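Local coordinates for exopolysaccharide biosynthesis protein (Pantoea stewartii subsp. stewartii DC283, PDB 6TGF) that modifies the glycan biofilm of the bacterium, probably by hydrolysing its exopolysaccharide, with a tailspike-like parallel beta-helix fold, at residues V592-A604 with Y619-I631. Sequence-based numbering, arbitrary orientation.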
loop_
_atom_site.group_PDB
_atom_site.type_symbol
_atom_site.label_atom_id
_atom_site.label_comp_id
_atom_site.label_asym_id
_atom_site.label_seq_id
_atom_site.Cartn_x
_atom_site.Cartn_y
_atom_site.Cartn_z
ATOM N N VAL B 592 32.779 -1.713 35.834
ATOM C CA VAL B 592 31.321 -1.786 36.149
ATOM C C VAL B 592 30.982 -0.654 37.127
ATOM O O VAL B 592 31.407 -0.737 38.294
ATOM C CB VAL B 592 30.946 -3.170 36.714
ATOM C CG1 VAL B 592 29.464 -3.275 37.037
ATOM C CG2 VAL B 592 31.365 -4.289 35.772
ATOM N N ILE B 593 30.247 0.360 36.656
ATOM C CA ILE B 593 29.871 1.580 37.432
ATOM C C ILE B 593 28.414 1.449 37.886
ATOM O O ILE B 593 27.533 1.352 37.011
ATOM C CB ILE B 593 30.090 2.853 36.589
ATOM C CG1 ILE B 593 31.545 2.987 36.134
ATOM C CG2 ILE B 593 29.619 4.094 37.338
ATOM C CD1 ILE B 593 31.740 3.924 34.967
ATOM N N HIS B 594 28.181 1.464 39.203
ATOM C CA HIS B 594 26.833 1.443 39.831
ATOM C C HIS B 594 26.437 2.870 40.221
ATOM O O HIS B 594 27.285 3.581 40.792
ATOM C CB HIS B 594 26.811 0.492 41.033
ATOM C CG HIS B 594 27.299 -0.881 40.713
ATOM N ND1 HIS B 594 28.586 -1.292 41.000
ATOM C CD2 HIS B 594 26.687 -1.930 40.125
ATOM C CE1 HIS B 594 28.741 -2.540 40.608
ATOM N NE2 HIS B 594 27.591 -2.954 40.068
ATOM N N VAL B 595 25.203 3.266 39.895
ATOM C CA VAL B 595 24.589 4.572 40.279
ATOM C C VAL B 595 23.143 4.299 40.704
ATOM O O VAL B 595 22.406 3.695 39.903
ATOM C CB VAL B 595 24.654 5.594 39.126
ATOM C CG1 VAL B 595 23.998 6.917 39.497
ATOM C CG2 VAL B 595 26.080 5.827 38.652
ATOM N N GLN B 596 22.767 4.705 41.919
ATOM C CA GLN B 596 21.372 4.635 42.430
ATOM C C GLN B 596 20.948 6.026 42.909
ATOM O O GLN B 596 21.724 6.651 43.657
ATOM C CB GLN B 596 21.245 3.625 43.572
ATOM C CG GLN B 596 19.799 3.312 43.937
ATOM C CD GLN B 596 19.653 2.596 45.258
ATOM O OE1 GLN B 596 20.412 2.818 46.197
ATOM N NE2 GLN B 596 18.654 1.733 45.345
ATOM N N ARG B 597 19.766 6.485 42.491
ATOM C CA ARG B 597 19.111 7.691 43.061
ATOM C C ARG B 597 18.701 7.363 44.500
ATOM O O ARG B 597 17.913 6.415 44.685
ATOM C CB ARG B 597 17.899 8.125 42.230
ATOM C CG ARG B 597 17.214 9.374 42.770
ATOM C CD ARG B 597 15.974 9.791 42.004
ATOM N NE ARG B 597 15.108 10.635 42.823
ATOM C CZ ARG B 597 13.963 11.180 42.418
ATOM N NH1 ARG B 597 13.522 10.985 41.186
ATOM N NH2 ARG B 597 13.260 11.925 43.254
ATOM N N LYS B 598 19.228 8.113 45.472
ATOM C CA LYS B 598 18.937 7.944 46.920
ATOM C C LYS B 598 17.715 8.799 47.278
ATOM O O LYS B 598 17.094 9.353 46.349
ATOM C CB LYS B 598 20.169 8.325 47.749
ATOM C CG LYS B 598 21.460 7.622 47.351
ATOM C CD LYS B 598 21.371 6.110 47.395
ATOM C CE LYS B 598 22.701 5.433 47.141
ATOM N NZ LYS B 598 22.603 3.962 47.294
ATOM N N LYS B 599 17.381 8.894 48.570
ATOM C CA LYS B 599 16.285 9.758 49.089
ATOM C C LYS B 599 16.538 11.196 48.622
ATOM O O LYS B 599 15.571 11.857 48.195
ATOM C CB LYS B 599 16.196 9.670 50.617
ATOM C CG LYS B 599 15.967 8.270 51.172
ATOM C CD LYS B 599 15.380 8.240 52.572
ATOM C CE LYS B 599 16.229 8.927 53.621
ATOM N NZ LYS B 599 17.540 8.262 53.810
ATOM N N ASP B 600 17.798 11.641 48.693
ATOM C CA ASP B 600 18.290 12.938 48.156
ATOM C C ASP B 600 19.477 12.662 47.228
ATOM O O ASP B 600 20.407 11.960 47.666
ATOM C CB ASP B 600 18.712 13.884 49.282
ATOM C CG ASP B 600 17.723 13.938 50.432
ATOM O OD1 ASP B 600 16.636 14.525 50.245
ATOM O OD2 ASP B 600 18.041 13.379 51.500
ATOM N N HIS B 601 19.443 13.190 46.001
ATOM C CA HIS B 601 20.519 13.044 44.983
ATOM C C HIS B 601 20.735 11.558 44.674
ATOM O O HIS B 601 19.838 10.751 44.985
ATOM C CB HIS B 601 21.807 13.725 45.474
ATOM C CG HIS B 601 21.618 15.138 45.908
ATOM N ND1 HIS B 601 21.673 16.197 45.023
ATOM C CD2 HIS B 601 21.375 15.672 47.124
ATOM C CE1 HIS B 601 21.472 17.323 45.676
ATOM N NE2 HIS B 601 21.286 17.028 46.967
ATOM N N ALA B 602 21.881 11.222 44.075
ATOM C CA ALA B 602 22.350 9.842 43.808
ATOM C C ALA B 602 23.777 9.690 44.342
ATOM O O ALA B 602 24.461 10.718 44.508
ATOM C CB ALA B 602 22.284 9.554 42.328
ATOM N N GLU B 603 24.190 8.450 44.615
ATOM C CA GLU B 603 25.587 8.078 44.966
ATOM C C GLU B 603 26.032 6.958 44.022
ATOM O O GLU B 603 25.150 6.310 43.429
ATOM C CB GLU B 603 25.677 7.677 46.439
ATOM C CG GLU B 603 25.575 8.863 47.382
ATOM C CD GLU B 603 25.244 8.538 48.828
ATOM O OE1 GLU B 603 25.097 7.345 49.154
ATOM O OE2 GLU B 603 25.130 9.488 49.629
ATOM N N ALA B 604 27.344 6.763 43.874
ATOM C CA ALA B 604 27.949 5.811 42.913
ATOM C C ALA B 604 28.971 4.913 43.619
ATOM O O ALA B 604 29.271 5.156 44.802
ATOM C CB ALA B 604 28.574 6.568 41.767
ATOM N N TYR B 619 31.292 11.761 39.824
ATOM C CA TYR B 619 29.897 12.076 39.421
ATOM C C TYR B 619 29.479 13.432 40.001
ATOM O O TYR B 619 30.149 13.940 40.921
ATOM C CB TYR B 619 28.946 10.955 39.850
ATOM C CG TYR B 619 28.731 10.836 41.337
ATOM C CD1 TYR B 619 29.591 10.089 42.125
ATOM C CD2 TYR B 619 27.666 11.466 41.959
ATOM C CE1 TYR B 619 29.400 9.975 43.494
ATOM C CE2 TYR B 619 27.462 11.364 43.324
ATOM C CZ TYR B 619 28.331 10.613 44.096
ATOM O OH TYR B 619 28.136 10.508 45.443
ATOM N N VAL B 620 28.397 13.991 39.453
ATOM C CA VAL B 620 27.784 15.286 39.870
ATOM C C VAL B 620 26.270 15.079 39.978
ATOM O O VAL B 620 25.608 15.016 38.924
ATOM C CB VAL B 620 28.136 16.416 38.883
ATOM C CG1 VAL B 620 27.413 17.713 39.214
ATOM C CG2 VAL B 620 29.637 16.651 38.805
ATOM N N ALA B 621 25.758 14.963 41.206
ATOM C CA ALA B 621 24.316 14.853 41.526
ATOM C C ALA B 621 23.841 16.174 42.142
ATOM O O ALA B 621 23.842 16.284 43.383
ATOM C CB ALA B 621 24.085 13.682 42.449
ATOM N N LYS B 622 23.467 17.140 41.294
ATOM C CA LYS B 622 23.087 18.524 41.697
ATOM C C LYS B 622 21.559 18.681 41.726
ATOM O O LYS B 622 21.095 19.757 42.149
ATOM C CB LYS B 622 23.737 19.549 40.763
ATOM C CG LYS B 622 25.092 20.056 41.236
ATOM C CD LYS B 622 25.751 21.037 40.292
ATOM C CE LYS B 622 27.261 21.065 40.415
ATOM N NZ LYS B 622 27.717 20.972 41.823
ATOM N N THR B 623 20.813 17.664 41.286
ATOM C CA THR B 623 19.338 17.558 41.456
ATOM C C THR B 623 19.002 16.146 41.945
ATOM O O THR B 623 19.894 15.277 41.898
ATOM C CB THR B 623 18.584 17.898 40.163
ATOM O OG1 THR B 623 18.648 16.774 39.285
ATOM C CG2 THR B 623 19.123 19.124 39.458
ATOM N N ASP B 624 17.762 15.935 42.396
ATOM C CA ASP B 624 17.259 14.618 42.871
ATOM C C ASP B 624 17.220 13.633 41.697
ATOM O O ASP B 624 17.489 12.439 41.928
ATOM C CB ASP B 624 15.883 14.751 43.532
ATOM C CG ASP B 624 15.913 15.351 44.927
ATOM O OD1 ASP B 624 16.991 15.334 45.555
ATOM O OD2 ASP B 624 14.853 15.828 45.378
ATOM N N THR B 625 16.923 14.121 40.487
ATOM C CA THR B 625 16.640 13.304 39.275
ATOM C C THR B 625 17.905 13.097 38.430
ATOM O O THR B 625 18.051 11.993 37.869
ATOM C CB THR B 625 15.539 13.956 38.428
ATOM O OG1 THR B 625 15.977 15.267 38.068
ATOM C CG2 THR B 625 14.213 14.037 39.151
ATOM N N ASP B 626 18.774 14.109 38.335
ATOM C CA ASP B 626 19.879 14.176 37.338
ATOM C C ASP B 626 21.216 13.807 37.992
ATOM O O ASP B 626 21.510 14.337 39.081
ATOM C CB ASP B 626 19.930 15.562 36.693
ATOM C CG ASP B 626 18.640 15.937 35.986
ATOM O OD1 ASP B 626 18.435 15.461 34.852
ATOM O OD2 ASP B 626 17.840 16.684 36.582
ATOM N N THR B 627 21.990 12.936 37.333
ATOM C CA THR B 627 23.348 12.484 37.749
ATOM C C THR B 627 24.270 12.433 36.523
ATOM O O THR B 627 24.036 11.570 35.655
ATOM C CB THR B 627 23.298 11.106 38.422
ATOM O OG1 THR B 627 22.263 11.110 39.405
ATOM C CG2 THR B 627 24.613 10.720 39.066
ATOM N N GLN B 628 25.271 13.319 36.455
ATOM C CA GLN B 628 26.360 13.268 35.440
ATOM C C GLN B 628 27.449 12.309 35.931
ATOM O O GLN B 628 27.853 12.436 37.102
ATOM C CB GLN B 628 26.959 14.651 35.180
ATOM C CG GLN B 628 26.007 15.611 34.481
ATOM C CD GLN B 628 25.289 16.512 35.455
ATOM O OE1 GLN B 628 25.902 17.324 36.143
ATOM N NE2 GLN B 628 23.974 16.380 35.511
ATOM N N VAL B 629 27.897 11.392 35.067
ATOM C CA VAL B 629 28.953 10.380 35.369
ATOM C C VAL B 629 30.176 10.677 34.495
ATOM O O VAL B 629 30.015 10.749 33.262
ATOM C CB VAL B 629 28.437 8.943 35.156
ATOM C CG1 VAL B 629 29.516 7.901 35.417
ATOM C CG2 VAL B 629 27.209 8.657 36.006
ATOM N N PHE B 630 31.343 10.849 35.125
ATOM C CA PHE B 630 32.665 11.026 34.470
ATOM C C PHE B 630 33.524 9.786 34.743
ATOM O O PHE B 630 33.417 9.216 35.847
ATOM C CB PHE B 630 33.362 12.289 34.982
ATOM C CG PHE B 630 32.669 13.585 34.645
ATOM C CD1 PHE B 630 31.536 13.984 35.337
ATOM C CD2 PHE B 630 33.160 14.416 33.649
ATOM C CE1 PHE B 630 30.901 15.179 35.032
ATOM C CE2 PHE B 630 32.526 15.613 33.348
ATOM C CZ PHE B 630 31.398 15.991 34.039
ATOM N N ILE B 631 34.338 9.380 33.764
ATOM C CA ILE B 631 35.319 8.261 33.900
ATOM C C ILE B 631 36.691 8.746 33.413
ATOM O O ILE B 631 36.749 9.419 32.364
ATOM C CB ILE B 631 34.848 6.992 33.155
ATOM C CG1 ILE B 631 34.689 7.205 31.646
ATOM C CG2 ILE B 631 33.566 6.456 33.774
ATOM C CD1 ILE B 631 34.797 5.930 30.839
#
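Two beta-hairpins, one carrying Ile593 to Arg597 and the other Asp626 to Ile631, face each other in a beta-sandwich towards the C-terminal end of the chain. Strands 592-597 and 626-631 belong to two different antiparallel sheets; their axes pass 9.0 Å apart at 164°, nearly antiparallel, and side chains rather than backbone hydrogen bonds join them. At the hairpin turns the two segments draw together, with CA of His601 and CA of Asp624 4.2 Å apart.

Between the sheets the contacts are largely apolar. CD1 of Ile593 meets CG2 of Ile631, the two side chains crossing at about a right angle, while Val595 points CG1 tip to tip at CG2 of Thr627 and slides its CG2 past Val629 CG2 at 4.0 Å. The Tyr619 ring reaches across to strand 602-604 of the facing sheet: CD1 lies 3.7 Å from CB of Ala604, and OH reaches CA and CG of Glu603. His674 packs edge-to-face with this ring, whereas the Glu603 carboxylate turns to Thr573 and Gly572 of the second subunit, tying the sandwich to the assembly.

Polar contacts gather at the turns. With CG anti to the backbone N (chi1 -179°) and the chain extended as far as NE, Arg597 runs over the Asp624 backbone, whose carbonyl carbon lies over one guanidinium face, offset toward its rim; NH1 bonds to Ser552 O. His601 is held twice. Its ND1 makes a weak, bent bond to Ala621 O (2.7 Å). Its backbone N donates almost straight to Asp624 OD1 at 3.3 Å, arriving on the anti side, 27° out of the carboxylate plane.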